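Local coordinates for DNA mismatch repair protein MLH3 (Saccharomyces cerevisiae S288C, PDB 6RMN) that takes part in DNA mismatch repair as the MLH3 subunit of the MutLbeta heterodimer, correcting insertion-deletion loops, at residues E58-V69 with L172-V181. Numbering follows the deposited sequence.
Sequences EELFYSLLTEVV and LYWWKYSSCV
W174 lays one face of its indole across helix 48-69, over F61 and the E58 backbone. F61 CB sits over the six-membered ring as a CH-pi contact, 4.0 Å from the centroid. The F61 and W174 rings meet obliquely, with planes 31° apart. W174 holds CG between its backbone N and carbonyl carbon (chi1 63°), which turns the indole onto the helix. W175 CD1 sits over the rim of the opposite face.

The buried part continues at L65 and V181. L65 CD1 packs against W174 CB at 3.8 Å, and its other branch, CD2, lies at 3.8 Å from Y177 CB. V181 CG2 meets the edge of the F61 ring, 3.7 Å from CE1. H186 packs edge-to-face with F61, and L189 of helix 183-196 also touches the F61 side chain.

The solvent side is marked by exposed Y62 and partly exposed L172. Y62 CB reaches W174 CD1 at 3.9 Å, and L172 CD1 touches V69 CG1.

E58 is buried. Its OE1 lies in the indole plane at the edge, 3.5 Å from W174 CZ2. A water bonds E58 OE1 at 2.7 Å and W174 NE1 weakly. OE1 also takes the backbone N-H of H220; OE2 takes that of N221 and forms a salt bridge with R54.

No direct hydrogen bond joins the segments. Apolar and aromatic packing therefore fastens the loop before helix 183-196 to this helix of the MLH3 C-terminal domain, with a weak water-mediated link at the E58 end.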
loop_
_atom_site.group_PDB
_atom_site.type_symbol
_atom_site.label_atom_id
_atom_site.label_comp_id
_atom_site.label_asym_id
_atom_site.label_seq_id
_atom_site.Cartn_x
_atom_site.Cartn_y
_atom_site.Cartn_z
ATOM N N GLU B 58 8.472 -11.223 -19.335
ATOM C CA GLU B 58 8.729 -10.147 -20.290
ATOM C C GLU B 58 10.249 -9.890 -20.509
ATOM O O GLU B 58 10.637 -9.548 -21.630
ATOM C CB GLU B 58 7.959 -8.884 -19.895
ATOM C CG GLU B 58 6.453 -9.100 -19.934
ATOM C CD GLU B 58 5.608 -7.872 -20.194
ATOM O OE1 GLU B 58 6.196 -6.788 -20.404
ATOM O OE2 GLU B 58 4.361 -7.993 -20.203
ATOM N N GLU B 59 11.102 -10.130 -19.463
ATOM C CA GLU B 59 12.561 -10.023 -19.546
ATOM C C GLU B 59 13.094 -11.164 -20.403
ATOM O O GLU B 59 13.991 -10.947 -21.224
ATOM C CB GLU B 59 13.208 -10.086 -18.146
ATOM C CG GLU B 59 13.083 -8.798 -17.335
ATOM C CD GLU B 59 13.413 -8.825 -15.847
ATOM O OE1 GLU B 59 13.751 -9.904 -15.300
ATOM O OE2 GLU B 59 13.325 -7.741 -15.221
ATOM N N LEU B 60 12.545 -12.382 -20.211
ATOM C CA LEU B 60 12.940 -13.601 -20.939
ATOM C C LEU B 60 12.592 -13.510 -22.414
ATOM O O LEU B 60 13.416 -13.874 -23.262
ATOM C CB LEU B 60 12.325 -14.871 -20.301
ATOM C CG LEU B 60 12.930 -15.346 -18.962
ATOM C CD1 LEU B 60 12.143 -16.476 -18.382
ATOM C CD2 LEU B 60 14.371 -15.761 -19.116
ATOM N N PHE B 61 11.378 -13.005 -22.712
ATOM C CA PHE B 61 10.879 -12.767 -24.053
ATOM C C PHE B 61 11.724 -11.729 -24.768
ATOM O O PHE B 61 12.154 -11.981 -25.897
ATOM C CB PHE B 61 9.391 -12.383 -24.039
ATOM C CG PHE B 61 8.516 -13.556 -24.413
ATOM C CD1 PHE B 61 8.394 -13.960 -25.737
ATOM C CD2 PHE B 61 7.870 -14.301 -23.437
ATOM C CE1 PHE B 61 7.615 -15.070 -26.077
ATOM C CE2 PHE B 61 7.107 -15.422 -23.779
ATOM C CZ PHE B 61 6.983 -15.798 -25.094
ATOM N N TYR B 62 12.025 -10.601 -24.093
ATOM C CA TYR B 62 12.858 -9.532 -24.640
ATOM C C TYR B 62 14.247 -10.066 -25.040
ATOM O O TYR B 62 14.717 -9.758 -26.128
ATOM C CB TYR B 62 12.938 -8.315 -23.676
ATOM C CG TYR B 62 13.916 -7.250 -24.135
ATOM C CD1 TYR B 62 13.558 -6.316 -25.104
ATOM C CD2 TYR B 62 15.223 -7.222 -23.653
ATOM C CE1 TYR B 62 14.472 -5.375 -25.577
ATOM C CE2 TYR B 62 16.150 -6.295 -24.125
ATOM C CZ TYR B 62 15.768 -5.363 -25.080
ATOM O OH TYR B 62 16.678 -4.435 -25.540
ATOM N N SER B 63 14.868 -10.899 -24.193
ATOM C CA SER B 63 16.167 -11.517 -24.477
ATOM C C SER B 63 16.126 -12.453 -25.694
ATOM O O SER B 63 17.003 -12.369 -26.552
ATOM C CB SER B 63 16.681 -12.277 -23.255
ATOM O OG SER B 63 16.890 -11.372 -22.184
ATOM N N LEU B 64 15.117 -13.344 -25.753
ATOM C CA LEU B 64 14.937 -14.336 -26.804
ATOM C C LEU B 64 14.707 -13.690 -28.170
ATOM O O LEU B 64 15.329 -14.100 -29.150
ATOM C CB LEU B 64 13.782 -15.312 -26.432
ATOM C CG LEU B 64 13.137 -16.161 -27.562
ATOM C CD1 LEU B 64 14.077 -17.188 -28.091
ATOM C CD2 LEU B 64 11.881 -16.843 -27.080
ATOM N N LEU B 65 13.806 -12.703 -28.235
ATOM C CA LEU B 65 13.465 -12.054 -29.493
ATOM C C LEU B 65 14.540 -11.081 -29.984
ATOM O O LEU B 65 14.658 -10.919 -31.190
ATOM C CB LEU B 65 12.070 -11.416 -29.427
ATOM C CG LEU B 65 10.945 -12.460 -29.509
ATOM C CD1 LEU B 65 9.714 -12.018 -28.785
ATOM C CD2 LEU B 65 10.680 -12.917 -30.957
ATOM N N THR B 66 15.366 -10.504 -29.087
ATOM C CA THR B 66 16.495 -9.633 -29.462
ATOM C C THR B 66 17.551 -10.501 -30.153
ATOM O O THR B 66 18.095 -10.081 -31.170
ATOM C CB THR B 66 17.040 -8.864 -28.233
ATOM O OG1 THR B 66 16.002 -8.033 -27.743
ATOM C CG2 THR B 66 18.232 -7.982 -28.555
ATOM N N GLU B 67 17.782 -11.730 -29.644
ATOM C CA GLU B 67 18.733 -12.685 -30.217
ATOM C C GLU B 67 18.291 -13.167 -31.603
ATOM O O GLU B 67 19.106 -13.240 -32.522
ATOM C CB GLU B 67 18.895 -13.905 -29.297
ATOM C CG GLU B 67 19.732 -13.668 -28.056
ATOM C CD GLU B 67 19.635 -14.801 -27.052
ATOM O OE1 GLU B 67 20.202 -15.888 -27.315
ATOM O OE2 GLU B 67 18.989 -14.600 -25.999
ATOM N N VAL B 68 17.013 -13.533 -31.736
ATOM C CA VAL B 68 16.441 -14.063 -32.974
ATOM C C VAL B 68 16.451 -13.005 -34.093
ATOM O O VAL B 68 16.945 -13.287 -35.191
ATOM C CB VAL B 68 15.041 -14.691 -32.700
ATOM C CG1 VAL B 68 14.260 -14.958 -33.988
ATOM C CG2 VAL B 68 15.176 -15.971 -31.876
ATOM N N VAL B 69 15.954 -11.790 -33.794
ATOM C CA VAL B 69 15.869 -10.666 -34.735
ATOM C C VAL B 69 17.266 -10.174 -35.190
ATOM O O VAL B 69 17.391 -9.723 -36.326
ATOM C CB VAL B 69 14.968 -9.523 -34.172
ATOM C CG1 VAL B 69 15.058 -8.247 -35.007
ATOM C CG2 VAL B 69 13.513 -9.978 -34.062
ATOM N N LEU B 172 13.400 -2.311 -30.462
ATOM C CA LEU B 172 12.773 -3.621 -30.668
ATOM C C LEU B 172 11.660 -3.828 -29.650
ATOM O O LEU B 172 11.929 -3.920 -28.442
ATOM C CB LEU B 172 13.825 -4.740 -30.519
ATOM C CG LEU B 172 13.555 -6.084 -31.210
ATOM C CD1 LEU B 172 14.858 -6.750 -31.572
ATOM C CD2 LEU B 172 12.743 -7.032 -30.326
ATOM N N TYR B 173 10.413 -3.901 -30.141
ATOM C CA TYR B 173 9.257 -4.160 -29.294
ATOM C C TYR B 173 8.970 -5.641 -29.450
ATOM O O TYR B 173 8.345 -6.057 -30.429
ATOM C CB TYR B 173 8.061 -3.274 -29.676
ATOM C CG TYR B 173 8.373 -1.791 -29.646
ATOM C CD1 TYR B 173 8.314 -1.069 -28.457
ATOM C CD2 TYR B 173 8.733 -1.111 -30.807
ATOM C CE1 TYR B 173 8.605 0.295 -28.425
ATOM C CE2 TYR B 173 9.027 0.252 -30.786
ATOM C CZ TYR B 173 8.960 0.951 -29.593
ATOM O OH TYR B 173 9.244 2.297 -29.574
ATOM N N TRP B 174 9.521 -6.449 -28.518
ATOM C CA TRP B 174 9.428 -7.910 -28.517
ATOM C C TRP B 174 8.000 -8.409 -28.734
ATOM O O TRP B 174 7.809 -9.402 -29.434
ATOM C CB TRP B 174 10.054 -8.522 -27.235
ATOM C CG TRP B 174 9.344 -8.123 -25.974
ATOM C CD1 TRP B 174 9.583 -7.014 -25.215
ATOM C CD2 TRP B 174 8.195 -8.764 -25.399
ATOM N NE1 TRP B 174 8.669 -6.937 -24.188
ATOM C CE2 TRP B 174 7.803 -7.994 -24.279
ATOM C CE3 TRP B 174 7.433 -9.897 -25.742
ATOM C CZ2 TRP B 174 6.690 -8.322 -23.502
ATOM C CZ3 TRP B 174 6.332 -10.223 -24.965
ATOM C CH2 TRP B 174 5.983 -9.453 -23.847
ATOM N N TRP B 175 7.001 -7.690 -28.170
ATOM C CA TRP B 175 5.586 -8.046 -28.227
ATOM C C TRP B 175 4.956 -7.926 -29.621
ATOM O O TRP B 175 3.861 -8.456 -29.833
ATOM C CB TRP B 175 4.785 -7.278 -27.185
ATOM C CG TRP B 175 5.151 -5.836 -27.056
ATOM C CD1 TRP B 175 6.015 -5.282 -26.155
ATOM C CD2 TRP B 175 4.621 -4.752 -27.826
ATOM N NE1 TRP B 175 6.064 -3.918 -26.326
ATOM C CE2 TRP B 175 5.207 -3.564 -27.337
ATOM C CE3 TRP B 175 3.664 -4.666 -28.853
ATOM C CZ2 TRP B 175 4.874 -2.305 -27.841
ATOM C CZ3 TRP B 175 3.345 -3.419 -29.365
ATOM C CH2 TRP B 175 3.946 -2.254 -28.863
ATOM N N LYS B 176 5.653 -7.285 -30.574
ATOM C CA LYS B 176 5.188 -7.181 -31.954
ATOM C C LYS B 176 5.503 -8.488 -32.712
ATOM O O LYS B 176 5.010 -8.683 -33.821
ATOM C CB LYS B 176 5.824 -5.967 -32.659
ATOM C CG LYS B 176 5.249 -4.647 -32.174
ATOM C CD LYS B 176 5.835 -3.440 -32.862
ATOM C CE LYS B 176 5.143 -2.186 -32.377
ATOM N NZ LYS B 176 5.598 -0.971 -33.105
ATOM N N TYR B 177 6.313 -9.373 -32.097
ATOM C CA TYR B 177 6.780 -10.654 -32.635
ATOM C C TYR B 177 6.409 -11.821 -31.717
ATOM O O TYR B 177 6.684 -12.972 -32.051
ATOM C CB TYR B 177 8.310 -10.620 -32.797
ATOM C CG TYR B 177 8.822 -9.487 -33.648
ATOM C CD1 TYR B 177 9.190 -8.271 -33.078
ATOM C CD2 TYR B 177 8.978 -9.638 -35.022
ATOM C CE1 TYR B 177 9.667 -7.219 -33.861
ATOM C CE2 TYR B 177 9.468 -8.599 -35.814
ATOM C CZ TYR B 177 9.803 -7.387 -35.231
ATOM O OH TYR B 177 10.275 -6.356 -36.015
ATOM N N SER B 178 5.819 -11.515 -30.552
ATOM C CA SER B 178 5.400 -12.452 -29.503
ATOM C C SER B 178 4.545 -13.624 -30.024
ATOM O O SER B 178 4.712 -14.759 -29.568
ATOM C CB SER B 178 4.644 -11.696 -28.412
ATOM O OG SER B 178 4.916 -12.261 -27.142
ATOM N N SER B 179 3.650 -13.342 -30.983
ATOM C CA SER B 179 2.761 -14.318 -31.609
ATOM C C SER B 179 3.482 -15.416 -32.440
ATOM O O SER B 179 2.944 -16.514 -32.563
ATOM C CB SER B 179 1.716 -13.600 -32.459
ATOM O OG SER B 179 2.247 -13.106 -33.680
ATOM N N CYS B 180 4.667 -15.106 -33.018
ATOM C CA CYS B 180 5.501 -15.987 -33.861
ATOM C C CYS B 180 6.268 -17.023 -33.077
ATOM O O CYS B 180 6.767 -17.980 -33.653
ATOM C CB CYS B 180 6.461 -15.159 -34.701
ATOM S SG CYS B 180 5.681 -13.783 -35.555
ATOM N N VAL B 181 6.452 -16.786 -31.792
ATOM C CA VAL B 181 7.229 -17.659 -30.937
ATOM C C VAL B 181 6.615 -19.063 -30.864
ATOM O O VAL B 181 5.464 -19.171 -30.453
ATOM C CB VAL B 181 7.442 -17.011 -29.550
ATOM C CG1 VAL B 181 8.202 -17.948 -28.621
ATOM C CG2 VAL B 181 8.164 -15.674 -29.684
HETATM O O HOH W 1 8.438 -5.386 -21.091
#